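Local coordinates for putative acid phosphatase WZB (Escherichia coli, PDB 2WMY), which probably hydrolyses phosphotyrosine in proteins, releasing phosphate, as a member of the low molecular weight tyrosine phosphatase family, at residues A[11-16]-A[27-32]; A[82-87]-A[142-147]. The protein carries 1 engineered substitution. One frame throughout, in Å; residues are numbered along the deposited sequence.

Interaction 1. Residues A[11-16]-A[27-32]. With SO4 (sulfate ion), chain I.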
ATOM      1  N   ILE A  11       3.159  10.348   0.726  1.00 24.14           N
ATOM      2  CA  ILE A  11       2.188   9.283   0.470  1.00 22.58           C
ATOM      3  C   ILE A  11       2.238   8.165   1.519  1.00 24.75           C
ATOM      4  O   ILE A  11       3.307   7.605   1.802  1.00 24.48           O
ATOM      5  CB  ILE A  11       2.370   8.657  -0.928  1.00 21.61           C
ATOM      6  CG1 ILE A  11       2.358   9.728  -2.020  1.00 20.50           C
ATOM      7  CG2 ILE A  11       1.281   7.622  -1.199  1.00 17.18           C
ATOM      8  CD1 ILE A  11       2.571   9.147  -3.408  1.00 20.69           C
ATOM      9  N   LEU A  12       1.080   7.849   2.093  1.00 20.20           N
ATOM     10  CA  LEU A  12       0.958   6.718   3.008  1.00 20.56           C
ATOM     11  C   LEU A  12       0.171   5.597   2.336  1.00 20.27           C
ATOM     12  O   LEU A  12      -1.015   5.751   2.034  1.00 21.56           O
ATOM     13  CB  LEU A  12       0.273   7.142   4.316  1.00 15.04           C
ATOM     14  CG  LEU A  12       0.217   6.082   5.430  1.00 26.23           C
ATOM     15  CD1 LEU A  12       1.618   5.683   5.915  1.00 23.42           C
ATOM     16  CD2 LEU A  12      -0.628   6.565   6.599  1.00 20.21           C
ATOM     17  N   VAL A  13       0.838   4.472   2.092  1.00 19.35           N
ATOM     18  CA  VAL A  13       0.190   3.301   1.506  1.00 15.38           C
ATOM     19  C   VAL A  13      -0.365   2.371   2.587  1.00 12.74           C
ATOM     20  O   VAL A  13       0.339   1.990   3.517  1.00 14.32           O
ATOM     21  CB  VAL A  13       1.168   2.524   0.600  1.00 16.76           C
ATOM     22  CG1 VAL A  13       0.451   1.369  -0.092  1.00 13.53           C
ATOM     23  CG2 VAL A  13       1.786   3.464  -0.430  1.00 10.77           C
ATOM     24  N   ILE A  14      -1.628   1.985   2.466  1.00 17.40           N
ATOM     25  CA  ILE A  14      -2.268   1.263   3.557  1.00 13.37           C
ATOM     26  C   ILE A  14      -3.009  -0.007   3.150  1.00 14.96           C
ATOM     27  O   ILE A  14      -3.820  -0.002   2.212  1.00 14.46           O
ATOM     28  CB  ILE A  14      -3.261   2.179   4.303  1.00 21.90           C
ATOM     29  CG1 ILE A  14      -2.562   3.472   4.743  1.00 20.01           C
ATOM     30  CG2 ILE A  14      -3.884   1.434   5.481  1.00 17.24           C
ATOM     31  CD1 ILE A  14      -3.504   4.577   5.128  1.00 14.91           C
ATOM     32  N   CYS A  15      -2.730  -1.093   3.873  1.00 16.34           N
ATOM     33  CA  CYS A  15      -3.510  -2.315   3.754  1.00 12.64           C
ATOM     34  C   CYS A  15      -3.984  -2.760   5.134  1.00 13.97           C
ATOM     35  O   CYS A  15      -4.289  -1.932   6.004  1.00 13.69           O
ATOM     36  CB  CYS A  15      -2.733  -3.435   3.032  1.00 21.44           C
ATOM     37  SG  CYS A  15      -1.192  -4.017   3.806  1.00 17.28           S
ATOM     38  N   THR A  16      -4.051  -4.066   5.343  1.00 12.66           N
ATOM     39  CA  THR A  16      -4.511  -4.576   6.627  1.00 16.21           C
ATOM     40  C   THR A  16      -3.350  -4.969   7.526  1.00 15.95           C
ATOM     41  O   THR A  16      -3.140  -4.366   8.575  1.00 21.35           O
ATOM     42  CB  THR A  16      -5.437  -5.757   6.436  1.00 16.98           C
ATOM     43  OG1 THR A  16      -6.505  -5.353   5.579  1.00 21.79           O
ATOM     44  CG2 THR A  16      -5.997  -6.226   7.773  1.00 11.87           C
ATOM     45  N   ARG A  27       7.086   0.206  -2.081  1.00 20.25           N
ATOM     46  CA  ARG A  27       8.372   0.076  -2.763  1.00 24.22           C
ATOM     47  C   ARG A  27       8.245   0.338  -4.265  1.00 22.99           C
ATOM     48  O   ARG A  27       9.148   0.903  -4.884  1.00 23.74           O
ATOM     49  CB  ARG A  27       9.002  -1.303  -2.493  1.00 19.12           C
ATOM     50  CG  ARG A  27       9.290  -1.585  -1.019  1.00 20.88           C
ATOM     51  CD  ARG A  27      10.321  -0.624  -0.443  1.00 19.07           C
ATOM     52  NE  ARG A  27      10.351  -0.678   1.017  1.00 25.82           N
ATOM     53  CZ  ARG A  27      11.307  -1.274   1.729  1.00 29.01           C
ATOM     54  NH1 ARG A  27      12.330  -1.858   1.120  1.00 27.44           N
ATOM     55  NH2 ARG A  27      11.240  -1.283   3.056  1.00 22.78           N
ATOM     56  N   LEU A  28       7.122  -0.078  -4.847  1.00 15.87           N
ATOM     57  CA  LEU A  28       6.854   0.218  -6.249  1.00 22.82           C
ATOM     58  C   LEU A  28       6.802   1.733  -6.464  1.00 25.27           C
ATOM     59  O   LEU A  28       7.448   2.269  -7.373  1.00 22.34           O
ATOM     60  CB  LEU A  28       5.550  -0.455  -6.708  1.00 24.10           C
ATOM     61  CG  LEU A  28       5.586  -1.985  -6.866  1.00 21.56           C
ATOM     62  CD1 LEU A  28       4.177  -2.561  -7.030  1.00 17.04           C
ATOM     63  CD2 LEU A  28       6.482  -2.396  -8.039  1.00 23.97           C
ATOM     64  N   LEU A  29       6.052   2.430  -5.616  1.00 24.23           N
ATOM     65  CA  LEU A  29       5.908   3.877  -5.764  1.00 23.01           C
ATOM     66  C   LEU A  29       7.224   4.622  -5.548  1.00 29.73           C
ATOM     67  O   LEU A  29       7.491   5.605  -6.238  1.00 33.88           O
ATOM     68  CB  LEU A  29       4.815   4.429  -4.843  1.00 27.51           C
ATOM     69  CG  LEU A  29       3.367   4.146  -5.253  1.00 20.09           C
ATOM     70  CD1 LEU A  29       2.397   4.577  -4.161  1.00 21.64           C
ATOM     71  CD2 LEU A  29       3.045   4.833  -6.561  1.00 21.46           C
ATOM     72  N   ARG A  30       8.045   4.159  -4.605  1.00 27.17           N
ATOM     73  CA  ARG A  30       9.333   4.811  -4.343  1.00 28.58           C
ATOM     74  C   ARG A  30      10.209   4.730  -5.582  1.00 32.78           C
ATOM     75  O   ARG A  30      10.876   5.689  -5.954  1.00 37.06           O
ATOM     76  CB  ARG A  30      10.065   4.155  -3.172  1.00 20.87           C
ATOM     77  CG  ARG A  30       9.498   4.457  -1.806  1.00 21.88           C
ATOM     78  CD  ARG A  30      10.339   3.793  -0.729  1.00 24.73           C
ATOM     79  NE  ARG A  30       9.816   4.040   0.610  1.00 28.14           N
ATOM     80  CZ  ARG A  30      10.344   3.536   1.720  1.00 29.20           C
ATOM     81  NH1 ARG A  30      11.412   2.754   1.648  1.00 36.52           N
ATOM     82  NH2 ARG A  30       9.809   3.814   2.899  1.00 25.95           N
ATOM     83  N   ARG A  31      10.199   3.556  -6.197  1.00 35.14           N
ATOM     84  CA  ARG A  31      10.877   3.279  -7.453  1.00 33.92           C
ATOM     85  C   ARG A  31      10.532   4.324  -8.517  1.00 35.64           C
ATOM     86  O   ARG A  31      11.400   4.781  -9.263  1.00 37.69           O
ATOM     87  CB  ARG A  31      10.390   1.920  -7.935  1.00 31.83           C
ATOM     88  CG  ARG A  31      11.388   1.019  -8.605  1.00 38.12           C
ATOM     89  CD  ARG A  31      10.621  -0.173  -9.173  1.00 39.40           C
ATOM     90  NE  ARG A  31      11.416  -1.389  -9.272  1.00 50.87           N
ATOM     91  CZ  ARG A  31      10.969  -2.521  -9.806  1.00 55.09           C
ATOM     92  NH1 ARG A  31       9.736  -2.580 -10.294  1.00 41.81           N
ATOM     93  NH2 ARG A  31      11.753  -3.590  -9.858  1.00 61.51           N
ATOM     94  N   LEU A  32       9.253   4.683  -8.589  1.00 29.73           N
ATOM     95  CA  LEU A  32       8.739   5.554  -9.644  1.00 27.07           C
ATOM     96  C   LEU A  32       8.823   7.038  -9.287  1.00 33.63           C
ATOM     97  O   LEU A  32       8.981   7.889 -10.163  1.00 37.10           O
ATOM     98  CB  LEU A  32       7.289   5.186  -9.973  1.00 25.62           C
ATOM     99  CG  LEU A  32       7.070   3.815 -10.610  1.00 28.50           C
ATOM    100  CD1 LEU A  32       5.623   3.384 -10.455  1.00 35.26           C
ATOM    101  CD2 LEU A  32       7.481   3.837 -12.081  1.00 31.71           C
TER
HETATM  102  S   SO4 I1148      -1.815  -7.630   3.982  1.00 28.39           S
HETATM  103  O1  SO4 I1148      -0.596  -7.175   4.665  1.00 27.14           O
HETATM  104  O2  SO4 I1148      -1.998  -9.063   4.238  1.00 26.20           O
HETATM  105  O3  SO4 I1148      -3.011  -6.910   4.445  1.00 22.85           O
HETATM  106  O4  SO4 I1148      -1.658  -7.367   2.548  1.00 22.95           O
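Both close contacts between these two segments fall on a single methyl: CD1 of Leu29 reaches Val13 and Ile11 at once, while the strand that receives it runs on into an anion-binding loop. Val13 is the nearer partner, its CG2 lying 3.9 Å from Leu29 CD1, and the two side chains cross at a slant. Ile11, two residues back on the same side of the strand, adds a looser contact, Ile11 CG2 standing 4.4 Å from Leu29 CD1. Leu29 gets there with CG opposite its carbonyl carbon (chi1 -74°) and CD1 extended beyond it, a long reach that suits backbones whose nearest CA atoms, those of Ile11 and Leu29, are 9.1 Å apart. The contact is purely apolar and buried.

Strand 10-15 and helix 21-32 are the first two elements of a beta-alpha-beta crossover completed by strand 37-42, and the turn between them is the phosphate-binding loop of the family, running from Cys15, the predicted nucleophile, to Arg21. A sulfate, probably from the crystallisation liquor, occupies it, consistent with the place of a substrate phosphate. Thr16 N donates to sulfate O3 over 3.2 Å in a bent bond (138° at the hydrogen), and the backbone nitrogens of Gly17, Ile19, Cys20 and Arg21 also bind the ion. Cys15 SG, set between its own backbone N and carbonyl carbon (chi1 61°), faces the anion at 3.3 Å from sulfate O1. Leu28 of helix 21-32 packs against Tyr134 and Leu137 of helix 127-147.

Interaction 2. Residues A[82-87]-A[142-147]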
ATOM      1  N   TYR A  82       1.094  12.752   6.247  1.00 26.20           N
ATOM      2  CA  TYR A  82       1.034  12.449   4.821  1.00 26.49           C
ATOM      3  C   TYR A  82      -0.050  13.244   4.098  1.00 28.27           C
ATOM      4  O   TYR A  82      -1.110  13.533   4.661  1.00 25.57           O
ATOM      5  CB  TYR A  82       0.904  10.934   4.600  1.00 26.96           C
ATOM      6  CG  TYR A  82       2.107  10.183   5.138  1.00 23.89           C
ATOM      7  CD1 TYR A  82       3.176   9.854   4.313  1.00 25.01           C
ATOM      8  CD2 TYR A  82       2.195   9.851   6.487  1.00 21.80           C
ATOM      9  CE1 TYR A  82       4.291   9.185   4.814  1.00 25.49           C
ATOM     10  CE2 TYR A  82       3.303   9.194   6.996  1.00 21.62           C
ATOM     11  CZ  TYR A  82       4.345   8.859   6.154  1.00 28.51           C
ATOM     12  OH  TYR A  82       5.447   8.205   6.663  1.00 29.17           O
ATOM     13  N   ASP A  83       0.244  13.622   2.857  1.00 31.18           N
ATOM     14  CA  ASP A  83      -0.663  14.449   2.065  1.00 25.09           C
ATOM     15  C   ASP A  83      -1.697  13.609   1.335  1.00 23.59           C
ATOM     16  O   ASP A  83      -2.715  14.128   0.875  1.00 23.53           O
ATOM     17  CB  ASP A  83       0.121  15.273   1.046  1.00 24.12           C
ATOM     18  CG  ASP A  83       1.223  16.094   1.685  1.00 31.29           C
ATOM     19  OD1 ASP A  83       1.000  16.656   2.781  1.00 34.41           O
ATOM     20  OD2 ASP A  83       2.315  16.177   1.085  1.00 37.87           O
ATOM     21  N   LEU A  84      -1.429  12.311   1.234  1.00 21.36           N
ATOM     22  CA  LEU A  84      -2.279  11.404   0.479  1.00 18.69           C
ATOM     23  C   LEU A  84      -2.194   9.976   1.031  1.00 27.34           C
ATOM     24  O   LEU A  84      -1.103   9.434   1.223  1.00 25.63           O
ATOM     25  CB  LEU A  84      -1.866  11.421  -0.998  1.00 23.67           C
ATOM     26  CG  LEU A  84      -2.569  10.438  -1.935  1.00 30.31           C
ATOM     27  CD1 LEU A  84      -4.009  10.883  -2.186  1.00 31.10           C
ATOM     28  CD2 LEU A  84      -1.814  10.326  -3.242  1.00 30.91           C
ATOM     29  N   LEU A  85      -3.358   9.380   1.285  1.00 22.17           N
ATOM     30  CA  LEU A  85      -3.453   7.998   1.729  1.00 18.43           C
ATOM     31  C   LEU A  85      -4.005   7.149   0.590  1.00 21.87           C
ATOM     32  O   LEU A  85      -4.990   7.520  -0.053  1.00 32.57           O
ATOM     33  CB  LEU A  85      -4.389   7.878   2.942  1.00 13.99           C
ATOM     34  CG  LEU A  85      -3.920   8.276   4.346  1.00 20.09           C
ATOM     35  CD1 LEU A  85      -3.307   9.653   4.368  1.00 23.48           C
ATOM     36  CD2 LEU A  85      -5.087   8.193   5.328  1.00 18.57           C
ATOM     37  N   LEU A  86      -3.376   6.005   0.352  1.00 20.68           N
ATOM     38  CA  LEU A  86      -3.850   5.074  -0.656  1.00 17.66           C
ATOM     39  C   LEU A  86      -4.151   3.738   0.004  1.00 21.12           C
ATOM     40  O   LEU A  86      -3.250   3.087   0.536  1.00 18.39           O
ATOM     41  CB  LEU A  86      -2.811   4.921  -1.776  1.00 11.66           C
ATOM     42  CG  LEU A  86      -2.612   6.185  -2.621  1.00 18.24           C
ATOM     43  CD1 LEU A  86      -1.578   5.964  -3.703  1.00 21.15           C
ATOM     44  CD2 LEU A  86      -3.941   6.633  -3.234  1.00 13.68           C
ATOM     45  N   VAL A  87      -5.420   3.340  -0.017  1.00 23.29           N
ATOM     46  CA  VAL A  87      -5.835   2.114   0.658  1.00 14.72           C
ATOM     47  C   VAL A  87      -6.220   1.031  -0.342  1.00 19.16           C
ATOM     48  O   VAL A  87      -6.606   1.325  -1.468  1.00 17.80           O
ATOM     49  CB  VAL A  87      -6.985   2.335   1.655  1.00 14.55           C
ATOM     50  CG1 VAL A  87      -6.660   3.469   2.612  1.00 21.15           C
ATOM     51  CG2 VAL A  87      -8.289   2.604   0.921  1.00 24.20           C
ATOM     52  N   LYS A 142       1.995   2.396 -11.564  1.00 23.71           N
ATOM     53  CA  LYS A 142       2.399   3.129 -12.759  1.00 27.48           C
ATOM     54  C   LYS A 142       1.404   4.248 -13.042  1.00 21.27           C
ATOM     55  O   LYS A 142       1.789   5.365 -13.361  1.00 26.41           O
ATOM     56  CB  LYS A 142       2.520   2.196 -13.973  1.00 32.49           C
ATOM     57  CG  LYS A 142       3.706   1.239 -13.908  1.00 47.30           C
ATOM     58  CD  LYS A 142       3.655   0.194 -15.022  1.00 52.70           C
ATOM     59  CE  LYS A 142       4.738  -0.864 -14.846  1.00 50.85           C
ATOM     60  NZ  LYS A 142       4.549  -2.052 -15.737  1.00 46.66           N
ATOM     61  N   ARG A 143       0.121   3.947 -12.909  1.00 21.98           N
ATOM     62  CA  ARG A 143      -0.905   4.942 -13.199  1.00 26.90           C
ATOM     63  C   ARG A 143      -0.971   6.054 -12.153  1.00 29.36           C
ATOM     64  O   ARG A 143      -1.176   7.212 -12.504  1.00 27.49           O
ATOM     65  CB  ARG A 143      -2.264   4.277 -13.402  1.00 22.93           C
ATOM     66  CG  ARG A 143      -2.239   3.247 -14.520  1.00 32.46           C
ATOM     67  CD  ARG A 143      -3.606   2.642 -14.792  1.00 34.56           C
ATOM     68  NE  ARG A 143      -3.554   1.758 -15.954  1.00 41.15           N
ATOM     69  CZ  ARG A 143      -4.615   1.192 -16.516  1.00 46.89           C
ATOM     70  NH1 ARG A 143      -5.830   1.415 -16.032  1.00 48.84           N
ATOM     71  NH2 ARG A 143      -4.460   0.407 -17.572  1.00 51.18           N
ATOM     72  N   TRP A 144      -0.777   5.716 -10.879  1.00 28.33           N
ATOM     73  CA  TRP A 144      -0.698   6.755  -9.852  1.00 27.71           C
ATOM     74  C   TRP A 144       0.503   7.659 -10.097  1.00 26.23           C
ATOM     75  O   TRP A 144       0.439   8.858  -9.858  1.00 30.12           O
ATOM     76  CB  TRP A 144      -0.667   6.172  -8.431  1.00 19.86           C
ATOM     77  CG  TRP A 144      -2.017   6.178  -7.757  1.00 14.78           C
ATOM     78  CD1 TRP A 144      -2.730   5.097  -7.334  1.00 14.10           C
ATOM     79  CD2 TRP A 144      -2.816   7.330  -7.448  1.00 17.75           C
ATOM     80  NE1 TRP A 144      -3.921   5.502  -6.775  1.00 15.78           N
ATOM     81  CE2 TRP A 144      -3.995   6.869  -6.830  1.00 15.89           C
ATOM     82  CE3 TRP A 144      -2.647   8.706  -7.637  1.00 22.21           C
ATOM     83  CZ2 TRP A 144      -5.005   7.735  -6.400  1.00 19.49           C
ATOM     84  CZ3 TRP A 144      -3.651   9.567  -7.202  1.00 27.02           C
ATOM     85  CH2 TRP A 144      -4.815   9.076  -6.596  1.00 19.36           C
ATOM     86  N   ALA A 145       1.588   7.086 -10.604  1.00 30.30           N
ATOM     87  CA  ALA A 145       2.793   7.864 -10.868  1.00 28.58           C
ATOM     88  C   ALA A 145       2.585   8.798 -12.054  1.00 33.48           C
ATOM     89  O   ALA A 145       3.085   9.921 -12.060  1.00 35.07           O
ATOM     90  CB  ALA A 145       3.978   6.954 -11.109  1.00 23.07           C
ATOM     91  N   GLU A 146       1.842   8.332 -13.055  1.00 31.05           N
ATOM     92  CA  GLU A 146       1.531   9.158 -14.213  1.00 35.19           C
ATOM     93  C   GLU A 146       0.771  10.405 -13.770  1.00 27.91           C
ATOM     94  O   GLU A 146       0.979  11.492 -14.299  1.00 26.99           O
ATOM     95  CB  GLU A 146       0.715   8.365 -15.238  1.00 37.59           C
ATOM     96  CG  GLU A 146       1.506   7.280 -15.955  1.00 41.89           C
ATOM     97  CD  GLU A 146       0.614   6.263 -16.660  1.00 48.29           C
ATOM     98  OE1 GLU A 146       1.157   5.389 -17.377  1.00 44.04           O
ATOM     99  OE2 GLU A 146      -0.626   6.334 -16.494  1.00 50.87           O
ATOM    100  N   LYS A 147      -0.096  10.237 -12.778  1.00 25.03           N
ATOM    101  CA  LYS A 147      -0.923  11.327 -12.278  1.00 30.37           C
ATOM    102  C   LYS A 147      -0.131  12.334 -11.450  1.00 31.70           C
ATOM    103  O   LYS A 147      -0.295  13.543 -11.604  1.00 40.67           O
ATOM    104  CB  LYS A 147      -2.080  10.771 -11.449  1.00 32.09           C
ATOM    105  CG  LYS A 147      -3.147  10.094 -12.275  1.00 34.65           C
ATOM    106  CD  LYS A 147      -3.893  11.106 -13.118  1.00 38.98           C
ATOM    107  CE  LYS A 147      -4.867  10.428 -14.065  1.00 43.01           C
ATOM    108  NZ  LYS A 147      -5.637  11.426 -14.862  1.00 46.45           N
TER
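This is an aliphatic-on-aromatic packing contact in the buried layer between the parallel sheet and the C-terminal end of helix 127-147, where Leu86 and Leu84 of strand 84-87 meet the indole of Trp144. Both methyls of Leu86 sit over the same face of the ring system. Leu86 CD1 lies almost straight above the five-membered ring of Trp144, 3.9 Å from its centroid and 8° off the ring normal, a CH-pi contact. Leu86 CD2 is displaced toward the rim of the indole and comes closer, 3.5 Å from Trp144 CZ2. With chi1 at -67°, Leu86 CG is opposite the carbonyl carbon, and the branch beyond it spreads the two methyls over the indole, Leu86 CD1 on the five-membered ring and Leu86 CD2 on the CE2-CZ2 side of the six-membered ring. Leu84, two residues earlier, contributes a lighter touch at the far end of the indole, where Leu84 CD2 is 4.4 Å from Trp144 CZ3.

The ring's rotation is fixed by more than packing: Trp144 NE1 is hydrogen-bonded to Leu109 O, which satisfies the buried N-H, and the ring makes an edge-to-face contact with Trp113. An alanine at Trp144 is likely to uncover both methyls of Leu86, open a gap between strand and helix, and leave Leu109 O without its indole donor.

Strand 84-87 runs between strands 10-15 and 107-109. Leu85 and Val87 take no part here, Leu85 meeting Phe74 and Val87 helix 90-99, while Trp144 also packs on Met108 of strand 107-109; helix 127-147 is thereby joined to two adjacent strands, and the next residue, Ala145, is touched by Leu32 of helix 21-32.

Both interactions are buried core contacts between a sheet strand and a helix, and their strands are neighbours in the parallel sheet: Leu12 N lies 2.8 Å from Leu84 O, and Ile14 N the same distance from Leu86 O, both probable hydrogen bonds. The helices come from different parts of the chain. Interaction 1 stays within one crossover unit, whereas interaction 2 brings in the last helix from far along the chain. Their chemistry differs accordingly: 11-16 with 27-32 joins branched aliphatic side chains and turns polar at the strand end, beside the predicted catalytic cysteine; 82-87 with 142-147 uses an indole, away from the sulfate. Ile11 touching Leu86 makes the two apolar patches continuous.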